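Putative nucleoprotein (Infectious salmon anemia virus, PDB 4EWC) encapsidates the negative-strand viral RNA, protecting it from nucleases and forming the ribonucleoprotein that serves as template for transcription and replication. Local coordinates at residues Leu355-Leu359 with Ile371-Leu375; Thr387-Ile391 with Met449-Ala453. All blocks are in the same frame, centred on the assembly; numbering follows the deposited sequence.

Contact 1: Leu355-Leu359 with Ile371-Leu375; sequences LTSAL and IMDTL
Two consecutive helices, 350-358 and 369-381, form a helix-loop-helix within the family's helical bundle region; their segments pass in opposite sense but cross obliquely, and this contact is the apolar seam. The register is set by CA pairs: L355 CA lies 6.3 Å from L375 CA, and L359 CA 6.6 Å from I371 CA. Residues 371-375 are helical throughout. Residues 355-357 are also helical, whereas L359 turns extended (phi/psi -74/124), its N still bonded to T356 O at 3.2 Å.

L359, I371 and L355 bury the most surface. L359 starts sideways, but leucine's branched, apolar end, in the m,t rotamer, reaches different neighbours: CD2 lies 3.6 Å from both I371 CG2 and M372 N, and CD1 meets L375 CD2 at 4.1 Å. I371 (m,t) is beta-branched and offers two methyl surfaces: CG2 packs against L355 O at 3.6 Å, while CD1 approaches A358 O at 3.7 Å. The small A358 side chain leaves room for it, its CB 4.2 Å from I371 CG2.

L355 sets CB 4.3 Å from L375 CD1 and CD2 4.1 Å from L375 N; it also touches L552 and I556 of helix 550-564, so the seam continues into a third helix. L375, in t,p, brings CD1 to 3.5 Å from T356 OG1. T356 and T374 can sit beside leucines because their hydroxyls bond to Q352 O and R370 O, one turn back in their own helices. This leaves the T374 methyl for packing: its CG2 lies 3.6 Å from L355 CD2.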
loop_
_atom_site.group_PDB
_atom_site.type_symbol
_atom_site.label_atom_id
_atom_site.label_comp_id
_atom_site.label_asym_id
_atom_site.label_seq_id
_atom_site.Cartn_x
_atom_site.Cartn_y
_atom_site.Cartn_z
ATOM N N LEU A 355 12.477 27.195 -15.095
ATOM C CA LEU A 355 11.155 27.559 -14.591
ATOM C C LEU A 355 11.280 28.550 -13.429
ATOM O O LEU A 355 10.636 29.601 -13.422
ATOM C CB LEU A 355 10.407 26.290 -14.182
ATOM C CG LEU A 355 8.904 26.140 -14.363
ATOM C CD1 LEU A 355 8.390 26.714 -15.668
ATOM C CD2 LEU A 355 8.543 24.658 -14.266
ATOM N N THR A 356 12.130 28.213 -12.465
ATOM C CA THR A 356 12.480 29.122 -11.374
ATOM C C THR A 356 12.976 30.505 -11.853
ATOM O O THR A 356 12.544 31.542 -11.353
ATOM C CB THR A 356 13.556 28.493 -10.447
ATOM O OG1 THR A 356 13.033 27.317 -9.818
ATOM C CG2 THR A 356 14.018 29.490 -9.381
ATOM N N SER A 357 13.896 30.520 -12.811
ATOM C CA SER A 357 14.437 31.785 -13.307
ATOM C C SER A 357 13.381 32.563 -14.071
ATOM O O SER A 357 13.400 33.789 -14.098
ATOM C CB SER A 357 15.645 31.554 -14.197
ATOM O OG SER A 357 16.766 31.130 -13.446
ATOM N N ALA A 358 12.465 31.833 -14.694
ATOM C CA ALA A 358 11.368 32.428 -15.422
ATOM C C ALA A 358 10.470 33.324 -14.554
ATOM O O ALA A 358 9.774 34.198 -15.069
ATOM C CB ALA A 358 10.555 31.349 -16.113
ATOM N N LEU A 359 10.475 33.129 -13.241
ATOM C CA LEU A 359 9.689 34.010 -12.363
ATOM C C LEU A 359 10.345 35.373 -12.233
ATOM O O LEU A 359 11.508 35.487 -11.837
ATOM C CB LEU A 359 9.504 33.424 -10.975
ATOM C CG LEU A 359 8.661 32.161 -10.885
ATOM C CD1 LEU A 359 9.022 31.444 -9.605
ATOM C CD2 LEU A 359 7.175 32.488 -10.929
ATOM N N ILE A 371 3.356 30.356 -13.821
ATOM C CA ILE A 371 4.716 29.866 -13.663
ATOM C C ILE A 371 4.931 29.302 -12.268
ATOM O O ILE A 371 5.444 28.194 -12.118
ATOM C CB ILE A 371 5.766 30.951 -13.948
ATOM C CG1 ILE A 371 5.552 31.523 -15.355
ATOM C CG2 ILE A 371 7.158 30.377 -13.830
ATOM C CD1 ILE A 371 6.546 32.614 -15.734
HETATM N N MSE A 372 4.535 30.059 -11.252
HETATM C CA MSE A 372 4.692 29.623 -9.872
HETATM C C MSE A 372 4.017 28.274 -9.653
HETATM O O MSE A 372 4.606 27.367 -9.087
HETATM C CB MSE A 372 4.119 30.669 -8.924
HETATM C CG MSE A 372 4.041 30.225 -7.491
HETATM SE SE MSE A 372 5.824 30.067 -6.691
HETATM C CE MSE A 372 6.220 31.989 -6.486
ATOM N N ASP A 373 2.785 28.151 -10.122
ATOM C CA ASP A 373 2.036 26.917 -9.995
ATOM C C ASP A 373 2.711 25.768 -10.704
ATOM O O ASP A 373 2.812 24.669 -10.145
ATOM C CB ASP A 373 0.621 27.075 -10.559
ATOM C CG ASP A 373 -0.297 27.826 -9.616
ATOM O OD1 ASP A 373 0.125 28.059 -8.457
ATOM O OD2 ASP A 373 -1.415 28.194 -10.036
ATOM N N THR A 374 3.146 26.015 -11.934
ATOM C CA THR A 374 3.884 25.022 -12.690
ATOM C C THR A 374 5.088 24.560 -11.866
ATOM O O THR A 374 5.319 23.369 -11.724
ATOM C CB THR A 374 4.418 25.602 -14.022
ATOM O OG1 THR A 374 3.364 26.277 -14.714
ATOM C CG2 THR A 374 4.997 24.500 -14.897
ATOM N N LEU A 375 5.830 25.518 -11.313
ATOM C CA LEU A 375 7.007 25.227 -10.503
ATOM C C LEU A 375 6.680 24.359 -9.277
ATOM O O LEU A 375 7.318 23.333 -9.033
ATOM C CB LEU A 375 7.705 26.513 -10.062
ATOM C CG LEU A 375 8.931 26.229 -9.174
ATOM C CD1 LEU A 375 10.006 25.474 -9.948
ATOM C CD2 LEU A 375 9.504 27.484 -8.545
#

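Contact 2: Thr387-Ile391 with Met449-Ala453; sequences TKCFI and MVATA
An extended segment, 387-391, runs roughly antiparallel (151°) past the end of helix 438-449. K388 CA faces A451 CA at 6.8 Å and F390 CA faces M449 CA at 5.5 Å, but the two segments pair as no regular sheet. The helix closes in a Schellman motif with A451 as its C' residue, at a left-handed phi/psi of 53/39 although it is not glycine. Its methyl is small enough to lie against the K388 chain and the backbone of the extended segment, toward which CB points, 4.0 Å from C389 O.

K388 adopts p,t,p,t, a bent path that lays CD 4.0 Å from A451 CB and brings NZ to V450 O for a 2.7 Å hydrogen bond; NZ also lies 3.6 Å from T452 CG2. The same NZ bonds to S521 O of the second subunit. F390, chi1 m, turns its ring edge to the helix end: CD1 is 3.1 Å from M449 O and CE1 4.1 Å from V450 CA. The slightly positive ring rim suits a carbonyl oxygen there. M449, a selenomethionine (m,t,p), places CG 3.8 Å from I391 O; its long unbranched, apolar chain suits packing against A419, C420 and C423 of helix 417-425.

Carbonyls at a helix C-terminus carry partial negative charge, so a lysine ammonium and an aromatic edge are complementary partners for them. Because that ammonium also bonds to the second subunit, the chemistry couples this helix end to the dimer interface.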
loop_
_atom_site.group_PDB
_atom_site.type_symbol
_atom_site.label_atom_id
_atom_site.label_comp_id
_atom_site.label_asym_id
_atom_site.label_seq_id
_atom_site.Cartn_x
_atom_site.Cartn_y
_atom_site.Cartn_z
ATOM N N THR A 387 17.918 18.191 2.968
ATOM C CA THR A 387 18.866 17.660 3.910
ATOM C C THR A 387 18.113 17.248 5.175
ATOM O O THR A 387 17.036 17.764 5.426
ATOM C CB THR A 387 20.018 18.666 4.199
ATOM O OG1 THR A 387 20.875 18.129 5.205
ATOM C CG2 THR A 387 19.491 19.952 4.703
ATOM N N LYS A 388 18.675 16.303 5.934
ATOM C CA LYS A 388 18.052 15.716 7.133
ATOM C C LYS A 388 18.960 14.630 7.696
ATOM O O LYS A 388 19.880 14.169 7.023
ATOM C CB LYS A 388 16.707 15.062 6.801
ATOM C CG LYS A 388 16.868 13.815 5.947
ATOM C CD LYS A 388 15.593 13.045 5.802
ATOM C CE LYS A 388 14.591 13.739 4.888
ATOM N NZ LYS A 388 13.256 13.087 4.934
ATOM N N CYS A 389 18.690 14.207 8.930
ATOM C CA CYS A 389 19.375 13.050 9.534
ATOM C C CYS A 389 18.428 11.919 9.922
ATOM O O CYS A 389 17.216 12.103 10.085
ATOM C CB CYS A 389 20.203 13.454 10.748
ATOM S SG CYS A 389 19.243 13.832 12.191
ATOM N N PHE A 390 19.010 10.740 10.080
ATOM C CA PHE A 390 18.264 9.561 10.481
ATOM C C PHE A 390 18.680 9.139 11.895
ATOM O O PHE A 390 19.701 8.459 12.089
ATOM C CB PHE A 390 18.466 8.442 9.464
ATOM C CG PHE A 390 18.058 8.830 8.077
ATOM C CD1 PHE A 390 16.715 9.051 7.769
ATOM C CD2 PHE A 390 19.008 9.030 7.080
ATOM C CE1 PHE A 390 16.331 9.437 6.490
ATOM C CE2 PHE A 390 18.625 9.414 5.804
ATOM C CZ PHE A 390 17.289 9.616 5.514
ATOM N N ILE A 391 17.918 9.570 12.895
ATOM C CA ILE A 391 18.258 9.214 14.260
ATOM C C ILE A 391 17.136 8.446 14.908
ATOM O O ILE A 391 15.967 8.646 14.570
ATOM C CB ILE A 391 18.617 10.440 15.148
ATOM C CG1 ILE A 391 17.456 11.445 15.191
ATOM C CG2 ILE A 391 19.957 11.034 14.733
ATOM C CD1 ILE A 391 17.680 12.605 16.166
HETATM N N MSE A 449 11.965 9.071 12.397
HETATM C CA MSE A 449 13.091 8.344 11.819
HETATM C C MSE A 449 13.418 8.769 10.383
HETATM O O MSE A 449 14.585 8.885 10.020
HETATM C CB MSE A 449 12.919 6.840 11.939
HETATM C CG MSE A 449 13.127 6.355 13.363
HETATM SE SE MSE A 449 13.042 4.403 13.440
HETATM C CE MSE A 449 14.943 4.187 13.014
ATOM N N VAL A 450 12.389 9.015 9.579
ATOM C CA VAL A 450 12.599 9.467 8.222
ATOM C C VAL A 450 12.478 10.977 8.141
ATOM O O VAL A 450 12.617 11.567 7.058
ATOM C CB VAL A 450 11.641 8.779 7.250
ATOM C CG1 VAL A 450 11.875 7.264 7.295
ATOM C CG2 VAL A 450 10.170 9.165 7.567
ATOM N N ALA A 451 12.251 11.591 9.304
ATOM C CA ALA A 451 12.227 13.055 9.438
ATOM C C ALA A 451 11.294 13.759 8.457
ATOM O O ALA A 451 11.629 14.822 7.937
ATOM C CB ALA A 451 13.639 13.624 9.295
ATOM N N THR A 452 10.129 13.169 8.208
ATOM C CA THR A 452 9.148 13.804 7.322
ATOM C C THR A 452 7.756 13.208 7.420
ATOM O O THR A 452 7.581 11.998 7.343
ATOM C CB THR A 452 9.599 13.804 5.830
ATOM O OG1 THR A 452 8.662 14.567 5.055
ATOM C CG2 THR A 452 9.750 12.364 5.262
ATOM N N ALA A 453 6.752 14.062 7.576
ATOM C CA ALA A 453 5.367 13.571 7.576
ATOM C C ALA A 453 4.897 13.180 6.176
ATOM O O ALA A 453 3.822 12.617 6.024
ATOM C CB ALA A 453 4.411 14.596 8.201
#

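In the fold
Contacts 1 and 2 follow one another along the chain: helix 369-381, which supplies half of contact 1, leads into the loop carrying 387-391. Yet they do not touch; their centres are 28 Å apart and their nearest atoms about 16 Å. Contact 1 lies 25 Å from the chain's centre, in the helical bundle region, whereas contact 2 lies 9 Å from it, in the C-terminal family region. The second subunit reaches both places, but in different ways: at contact 1 its L537 packs on T374, while at contact 2 it supplies a hydrogen bond as well as packing.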